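Local coordinates for protein short chain dehydrogenase (Rhodopseudomonas palustris, PDB 3H7A) that probably catalyses an NAD(P)-dependent oxidation or reduction, as a member of the short-chain dehydrogenase/reductase family, at residues L100-T103 with D104-R108. Residues are numbered along the deposited sequence; the frame is centred on the assembly and turned at random. Where two conformers were deposited one is given.
Sequences LETT and DRVFR
Thr-103 is the N-cap of helix 104-132: its own backbone is still extended, and its carbonyl opens the first helical turn by accepting from Phe-107 N, with 3.1 Å between O and N and an N-H...O angle of 172°. One residue short of that bond, Val-106 N turns to the threonine side chain and donates to Thr-103 OG1 at 3.1 Å. The torsion explains the reach: chi1 of 61° sets OG1 between the backbone N and the carbonyl carbon, where it meets Val-106 N, and leaves CG2 anti to the carbonyl carbon. Val-106 follows its amide to the same oxygen, bringing CG2 to 3.4 Å from Thr-103 OG1. Just before the cap, the methyl CG2 of Thr-102 sits 4.4 Å from both Val-106 CG1 and Phe-107 CB, near the plane of the Phe-107 ring and at its edge, and Ala-154 of helix 153-173 packs against all three residues. The Thr-102 hydroxyl OG1 is hydrogen-bonded to Pro-98 O. Across the subunit interface, Phe-107 stacks on Phe-119 of the second subunit, and Asp-104 forms a salt bridge with Arg-123 of that subunit. Hydroxyl and carbonyl of one residue thus satisfy two first-turn amides, as expected of an N-cap at the start of this interface helix; the acidic Asp-104 beside that end should also suit the positive end of the helix dipole.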
loop_
_atom_site.group_PDB
_atom_site.type_symbol
_atom_site.label_atom_id
_atom_site.label_comp_id
_atom_site.label_asym_id
_atom_site.label_seq_id
_atom_site.Cartn_x
_atom_site.Cartn_y
_atom_site.Cartn_z
ATOM N N LEU B 100 16.750 20.450 -6.058
ATOM C CA LEU B 100 17.225 21.828 -6.219
ATOM C C LEU B 100 17.189 22.299 -7.679
ATOM O O LEU B 100 17.253 23.487 -7.948
ATOM C CB LEU B 100 18.623 22.001 -5.602
ATOM C CG LEU B 100 18.713 21.732 -4.096
ATOM C CD1 LEU B 100 20.061 22.173 -3.501
ATOM C CD2 LEU B 100 17.569 22.409 -3.368
ATOM N N GLU B 101 17.048 21.359 -8.611
ATOM C CA GLU B 101 16.984 21.671 -10.026
ATOM C C GLU B 101 15.570 21.513 -10.553
ATOM O O GLU B 101 15.346 21.499 -11.767
ATOM C CB GLU B 101 17.939 20.772 -10.804
ATOM C CG GLU B 101 19.404 20.959 -10.396
ATOM C CD GLU B 101 20.320 19.911 -11.004
ATOM O OE1 GLU B 101 20.011 19.422 -12.112
ATOM O OE2 GLU B 101 21.346 19.569 -10.370
ATOM N N THR B 102 14.603 21.410 -9.647
ATOM C CA THR B 102 13.210 21.298 -10.073
ATOM C C THR B 102 12.636 22.705 -9.949
ATOM O O THR B 102 12.406 23.197 -8.850
ATOM C CB THR B 102 12.421 20.240 -9.218
ATOM O OG1 THR B 102 13.054 18.949 -9.306
ATOM C CG2 THR B 102 10.984 20.123 -9.666
ATOM N N THR B 103 12.427 23.351 -11.086
ATOM C CA THR B 103 12.087 24.775 -11.135
ATOM C C THR B 103 10.609 24.971 -10.814
ATOM O O THR B 103 9.833 24.006 -10.828
ATOM C CB THR B 103 12.431 25.378 -12.510
ATOM O OG1 THR B 103 11.684 24.703 -13.526
ATOM C CG2 THR B 103 13.947 25.226 -12.823
ATOM N N ASP B 104 10.239 26.204 -10.460
ATOM C CA ASP B 104 8.838 26.591 -10.311
ATOM C C ASP B 104 8.047 26.246 -11.568
ATOM O O ASP B 104 6.974 25.654 -11.491
ATOM C CB ASP B 104 8.724 28.090 -10.019
ATOM C CG ASP B 104 9.409 28.487 -8.728
ATOM O OD1 ASP B 104 9.794 27.579 -7.972
ATOM O OD2 ASP B 104 9.558 29.703 -8.456
ATOM N N ARG B 105 8.601 26.594 -12.722
ATOM C CA ARG B 105 7.978 26.298 -14.012
ATOM C C ARG B 105 7.721 24.806 -14.233
ATOM O O ARG B 105 6.599 24.425 -14.564
ATOM C CB ARG B 105 8.822 26.855 -15.166
ATOM C CG ARG B 105 8.108 26.814 -16.482
ATOM C CD ARG B 105 9.013 27.157 -17.640
ATOM N NE ARG B 105 8.661 26.316 -18.775
ATOM C CZ ARG B 105 7.827 26.662 -19.749
ATOM N NH1 ARG B 105 7.566 25.797 -20.722
ATOM N NH2 ARG B 105 7.266 27.867 -19.759
ATOM N N VAL B 106 8.761 23.978 -14.101
ATOM C CA VAL B 106 8.635 22.527 -14.303
ATOM C C VAL B 106 7.572 21.890 -13.391
ATOM O O VAL B 106 6.713 21.158 -13.875
ATOM C CB VAL B 106 10.016 21.818 -14.182
ATOM C CG1 VAL B 106 9.873 20.315 -13.901
ATOM C CG2 VAL B 106 10.818 22.057 -15.463
ATOM N N PHE B 107 7.608 22.207 -12.099
ATOM C CA PHE B 107 6.637 21.676 -11.147
ATOM C C PHE B 107 5.190 22.076 -11.508
ATOM O O PHE B 107 4.315 21.205 -11.538
ATOM C CB PHE B 107 6.996 22.075 -9.707
ATOM C CG PHE B 107 6.263 21.265 -8.627
ATOM C CD1 PHE B 107 6.813 20.082 -8.120
ATOM C CD2 PHE B 107 5.035 21.701 -8.107
ATOM C CE1 PHE B 107 6.147 19.318 -7.124
ATOM C CE2 PHE B 107 4.373 20.973 -7.111
ATOM C CZ PHE B 107 4.918 19.768 -6.631
ATOM N N ARG B 108 4.950 23.366 -11.783
ATOM C CA ARG B 108 3.612 23.861 -12.166
ATOM C C ARG B 108 3.110 23.229 -13.468
ATOM O O ARG B 108 1.955 22.788 -13.543
ATOM C CB ARG B 108 3.623 25.383 -12.332
ATOM C CG ARG B 108 2.557 26.136 -11.535
ATOM C CD ARG B 108 1.191 26.265 -12.212
ATOM N NE ARG B 108 0.219 26.848 -11.277
ATOM C CZ ARG B 108 -1.067 27.068 -11.537
ATOM N NH1 ARG B 108 -1.850 27.592 -10.598
ATOM N NH2 ARG B 108 -1.576 26.764 -12.724
#